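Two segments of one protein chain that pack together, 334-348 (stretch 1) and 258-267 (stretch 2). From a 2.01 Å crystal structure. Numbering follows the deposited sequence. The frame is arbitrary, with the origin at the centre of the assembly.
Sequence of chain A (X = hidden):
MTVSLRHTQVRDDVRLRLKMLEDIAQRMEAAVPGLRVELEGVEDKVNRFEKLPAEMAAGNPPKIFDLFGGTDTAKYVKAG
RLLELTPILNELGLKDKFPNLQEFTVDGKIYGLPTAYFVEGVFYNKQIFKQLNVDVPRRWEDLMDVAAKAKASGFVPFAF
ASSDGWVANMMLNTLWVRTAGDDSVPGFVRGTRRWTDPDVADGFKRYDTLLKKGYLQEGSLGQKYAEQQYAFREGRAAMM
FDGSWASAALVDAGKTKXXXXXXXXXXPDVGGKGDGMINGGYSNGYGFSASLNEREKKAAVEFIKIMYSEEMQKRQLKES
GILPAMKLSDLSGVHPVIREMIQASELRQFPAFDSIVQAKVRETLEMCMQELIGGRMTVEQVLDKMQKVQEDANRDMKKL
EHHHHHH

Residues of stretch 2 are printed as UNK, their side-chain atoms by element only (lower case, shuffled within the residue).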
# COMPACT_ATOMS: atom_id res chain seq x y z
N VAL A 334 -21.20 -6.79 -2.57
CA VAL A 334 -19.81 -6.90 -3.01
C VAL A 334 -19.32 -8.33 -2.81
O VAL A 334 -19.91 -9.13 -2.08
CB VAL A 334 -18.87 -5.94 -2.25
CG1 VAL A 334 -19.05 -4.49 -2.72
CG2 VAL A 334 -19.08 -6.09 -0.74
N HIS A 335 -18.18 -8.62 -3.43
CA HIS A 335 -17.53 -9.92 -3.38
C HIS A 335 -17.24 -10.34 -1.93
O HIS A 335 -16.99 -9.50 -1.06
CB HIS A 335 -16.25 -9.84 -4.20
CG HIS A 335 -15.57 -11.15 -4.38
ND1 HIS A 335 -15.44 -11.76 -5.62
CD2 HIS A 335 -14.91 -11.95 -3.51
CE1 HIS A 335 -14.79 -12.90 -5.48
NE2 HIS A 335 -14.45 -13.04 -4.21
N PRO A 336 -17.31 -11.65 -1.64
CA PRO A 336 -16.92 -12.14 -0.31
C PRO A 336 -15.56 -11.64 0.17
O PRO A 336 -15.44 -11.26 1.34
CB PRO A 336 -16.92 -13.66 -0.50
CG PRO A 336 -17.99 -13.87 -1.51
CD PRO A 336 -17.79 -12.76 -2.49
N VAL A 337 -14.54 -11.66 -0.69
CA VAL A 337 -13.21 -11.22 -0.28
C VAL A 337 -13.28 -9.80 0.24
O VAL A 337 -12.49 -9.41 1.12
CB VAL A 337 -12.19 -11.33 -1.43
CG1 VAL A 337 -12.37 -10.19 -2.43
CG2 VAL A 337 -10.77 -11.34 -0.88
N ILE A 338 -14.23 -9.01 -0.26
CA ILE A 338 -14.37 -7.63 0.19
C ILE A 338 -15.01 -7.58 1.57
O ILE A 338 -14.58 -6.80 2.42
CB ILE A 338 -15.17 -6.80 -0.83
CG1 ILE A 338 -14.50 -6.84 -2.21
CG2 ILE A 338 -15.30 -5.36 -0.34
CD1 ILE A 338 -13.06 -6.35 -2.24
N ARG A 339 -16.05 -8.40 1.82
CA ARG A 339 -16.57 -8.48 3.19
C ARG A 339 -15.46 -8.90 4.13
O ARG A 339 -15.27 -8.31 5.21
CB ARG A 339 -17.71 -9.51 3.34
CG ARG A 339 -19.18 -9.17 2.99
CD ARG A 339 -19.79 -8.25 4.07
NE ARG A 339 -21.24 -8.38 4.28
CZ ARG A 339 -22.18 -7.75 3.58
NH1 ARG A 339 -23.47 -7.91 3.87
NH2 ARG A 339 -21.82 -7.05 2.51
N GLU A 340 -14.71 -9.94 3.73
CA GLU A 340 -13.66 -10.49 4.58
C GLU A 340 -12.59 -9.45 4.87
O GLU A 340 -12.02 -9.44 5.96
CB GLU A 340 -13.08 -11.74 3.91
CG GLU A 340 -14.04 -12.92 3.94
CD GLU A 340 -13.48 -14.18 3.28
OE1 GLU A 340 -12.25 -14.29 3.14
OE2 GLU A 340 -14.29 -15.06 2.91
N MET A 341 -12.31 -8.54 3.92
CA MET A 341 -11.37 -7.45 4.19
C MET A 341 -11.96 -6.40 5.12
O MET A 341 -11.25 -5.88 5.99
CB MET A 341 -10.96 -6.80 2.88
CG MET A 341 -9.97 -7.58 2.09
SD MET A 341 -9.83 -6.81 0.47
CE MET A 341 -8.32 -7.51 0.02
N ILE A 342 -13.23 -6.02 4.92
CA ILE A 342 -13.86 -5.06 5.83
C ILE A 342 -13.97 -5.67 7.22
O ILE A 342 -13.70 -5.01 8.24
CB ILE A 342 -15.24 -4.64 5.29
CG1 ILE A 342 -15.07 -3.74 4.08
CG2 ILE A 342 -16.05 -3.93 6.37
CD1 ILE A 342 -14.17 -2.54 4.35
N GLN A 343 -14.36 -6.94 7.28
CA GLN A 343 -14.32 -7.73 8.51
C GLN A 343 -12.95 -7.63 9.18
O GLN A 343 -12.84 -7.24 10.35
CB GLN A 343 -14.66 -9.17 8.14
CG GLN A 343 -14.68 -10.22 9.21
CD GLN A 343 -14.94 -11.61 8.61
OE1 GLN A 343 -15.08 -11.76 7.39
NE2 GLN A 343 -15.02 -12.62 9.47
N ALA A 344 -11.88 -7.95 8.44
CA ALA A 344 -10.54 -7.94 9.02
C ALA A 344 -10.06 -6.54 9.37
O ALA A 344 -9.13 -6.41 10.16
CB ALA A 344 -9.54 -8.61 8.08
N SER A 345 -10.67 -5.50 8.80
CA SER A 345 -10.26 -4.13 9.09
C SER A 345 -10.84 -3.62 10.40
O SER A 345 -10.49 -2.51 10.82
CB SER A 345 -10.69 -3.18 7.97
OG SER A 345 -11.99 -2.69 8.22
N GLU A 346 -11.73 -4.38 11.04
CA GLU A 346 -12.27 -3.95 12.32
C GLU A 346 -11.21 -3.98 13.41
O GLU A 346 -11.41 -3.37 14.46
CB GLU A 346 -13.47 -4.84 12.67
CG GLU A 346 -14.55 -4.81 11.61
CD GLU A 346 -15.92 -5.22 12.13
OE1 GLU A 346 -15.98 -6.10 13.01
OE2 GLU A 346 -16.92 -4.64 11.65
N LEU A 347 -10.09 -4.67 13.18
CA LEU A 347 -9.01 -4.76 14.15
C LEU A 347 -8.30 -3.42 14.31
O LEU A 347 -8.43 -2.51 13.50
CB LEU A 347 -7.99 -5.83 13.75
CG LEU A 347 -8.54 -7.10 13.11
CD1 LEU A 347 -7.41 -8.04 12.69
CD2 LEU A 347 -9.51 -7.80 14.06
N ARG A 348 -7.54 -3.32 15.40
CA ARG A 348 -6.68 -2.16 15.61
C ARG A 348 -5.68 -2.04 14.46
O ARG A 348 -5.20 -3.05 13.93
CB ARG A 348 -5.96 -2.28 16.94
CG ARG A 348 -6.75 -1.74 18.13
CD ARG A 348 -5.87 -1.76 19.35
NE ARG A 348 -5.43 -3.13 19.59
CZ ARG A 348 -4.16 -3.48 19.72
NH1 ARG A 348 -3.21 -2.56 19.64
NH2 ARG A 348 -3.85 -4.76 19.92
N UNK A 258 -9.86 -19.07 -9.99
CA UNK A 258 -10.29 -19.35 -8.62
C UNK A 258 -11.04 -18.15 -8.02
O UNK A 258 -10.87 -17.84 -6.84
c UNK A 258 -7.09 -18.53 -6.66
c UNK A 258 -8.39 -20.98 -8.32
c UNK A 258 -8.06 -18.54 -7.80
c UNK A 258 -9.06 -19.71 -7.78
N UNK A 259 -11.89 -17.50 -8.82
CA UNK A 259 -12.42 -16.19 -8.44
C UNK A 259 -13.27 -16.26 -7.16
O UNK A 259 -13.06 -15.48 -6.23
c UNK A 259 -13.23 -15.61 -9.60
N UNK A 260 -14.25 -17.16 -7.10
CA UNK A 260 -15.15 -17.15 -5.95
C UNK A 260 -14.53 -17.78 -4.71
O UNK A 260 -14.92 -17.45 -3.59
c UNK A 260 -17.98 -16.04 -5.25
o UNK A 260 -18.78 -15.69 -4.35
c UNK A 260 -16.46 -17.86 -6.29
c UNK A 260 -17.64 -17.53 -5.36
o UNK A 260 -17.49 -15.22 -6.07
N UNK A 261 -13.58 -18.70 -4.87
CA UNK A 261 -12.97 -19.28 -3.69
C UNK A 261 -11.71 -18.52 -3.25
O UNK A 261 -10.82 -19.11 -2.61
c UNK A 261 -12.72 -20.78 -3.91
c UNK A 261 -12.08 -21.08 -5.25
o UNK A 261 -11.17 -20.34 -5.65
o UNK A 261 -12.54 -22.02 -5.93
N UNK A 262 -11.63 -17.21 -3.56
CA UNK A 262 -10.56 -16.35 -3.04
C UNK A 262 -11.04 -15.70 -1.75
O UNK A 262 -12.12 -15.10 -1.72
c UNK A 262 -8.95 -14.94 -6.30
c UNK A 262 -9.39 -14.16 -3.36
c UNK A 262 -9.24 -15.88 -5.13
c UNK A 262 -10.15 -15.28 -4.07
N UNK A 263 -10.23 -15.80 -0.70
CA UNK A 263 -10.55 -15.17 0.57
C UNK A 263 -9.41 -14.32 1.13
O UNK A 263 -8.40 -14.10 0.46
N UNK A 264 -9.55 -13.87 2.37
CA UNK A 264 -8.59 -12.94 2.95
C UNK A 264 -8.66 -13.09 4.46
O UNK A 264 -9.77 -13.15 5.01
c UNK A 264 -6.08 -8.99 2.92
c UNK A 264 -6.31 -8.50 4.19
c UNK A 264 -8.90 -11.50 2.52
c UNK A 264 -7.38 -8.99 4.94
c UNK A 264 -7.99 -10.45 3.12
c UNK A 264 -6.93 -9.94 2.39
c UNK A 264 -8.22 -9.95 4.39
N UNK A 265 -7.51 -13.15 5.13
CA UNK A 265 -7.50 -13.10 6.59
C UNK A 265 -6.33 -12.27 7.08
O UNK A 265 -5.30 -12.15 6.41
c UNK A 265 -4.26 -17.03 5.92
c UNK A 265 -6.35 -15.39 6.76
c UNK A 265 -5.11 -15.33 7.37
c UNK A 265 -5.49 -17.11 5.30
c UNK A 265 -4.06 -16.14 6.95
c UNK A 265 -7.49 -14.51 7.22
c UNK A 265 -6.53 -16.30 5.73
N UNK A 266 -6.49 -11.71 8.27
CA UNK A 266 -5.39 -11.01 8.93
C UNK A 266 -4.27 -12.00 9.25
O UNK A 266 -4.51 -13.18 9.49
o UNK A 266 -4.81 -9.71 10.89
c UNK A 266 -5.88 -10.32 10.19
N UNK A 267 -3.04 -11.50 9.23
CA UNK A 267 -1.87 -12.36 9.42
C UNK A 267 -1.94 -13.03 10.79
O UNK A 267 -2.30 -12.38 11.77
c UNK A 267 -0.58 -11.55 9.31
c UNK A 267 1.37 -12.69 10.36
c UNK A 267 2.49 -13.50 10.29
c UNK A 267 0.64 -12.38 9.21
c UNK A 267 2.89 -14.02 9.07
c UNK A 267 2.17 -13.72 7.91
c UNK A 267 1.03 -12.92 7.99

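Position 258 carries four side-chain carbons, forked at the first, with one arm two carbons long; no atom of this group comes within 9 Å of stretch 1. The branching at CB identifies Ile-258. Position 259 has a single carbon. Its contact is made by the backbone, whose O lies 3.2 Å from CE1 of His-335, at the edge of the imidazole. This is Ala-259, and it opens a type I turn that runs through position 262.

At position 260 three carbons lead to two oxygens on the third, a carboxylate on a long stem. CB points sideways, but the end of the chain comes nearer to stretch 1, beside His-335 and Pro-336. The residue is Glu-260; its OE1 is 3.5 Å from CG of Pro-336 and its OE2 3.6 Å from CE1 of His-335. Position 261 has two carbons, the second bearing two oxygens, and its CB points away from the helix: Asp-261, which makes no contact across the interface.

Position 262 repeats the four-carbon fork of 258, but here one carbon sits 4.0 Å from CG2 of Val-337. It is Ile-262, the first residue of the strand, and the atom in question is its CG2. Position 263 has no side-chain atoms and is Gly-263. OE1 of Glu-340 approaches its CA to 3.2 Å, and a CB ideally placed on this residue would clash with that oxygen.

One carbon followed by a six-carbon ring, with no oxygen, makes position 264 Phe-264. CG of Met-341 lies over one face of the ring, 3.6 Å from CG of Phe-264, while CB of Ala-344 meets the edge, 3.8 Å from CE1 of Phe-264. Position 265 has the same atoms, but its CB points away from the helix; this is Phe-265. Position 266, one carbon and one oxygen, is Ser-266, whose OG is 3.6 Å from CD1 of Leu-347. Position 267, again a carbon and a six-carbon ring, is Phe-267, out of reach.

The helix and strand run nearly parallel, 2° apart, with their axes 7.0 Å from each other at closest approach. Phe-264 gives up the most surface, fitting against Val-337, Met-341 and Ala-344 on the helix. Beside this apolar patch, Phe-264 N donates a hydrogen bond to Glu-340 OE1 (2.8 Å), so a helix side chain satisfies a strand amide. The bare CA of Gly-263 leaves room for that carboxylate, combining close backbone approach with aromatic packing.

Stretch 2 (258-267) IAEDIGFFSF
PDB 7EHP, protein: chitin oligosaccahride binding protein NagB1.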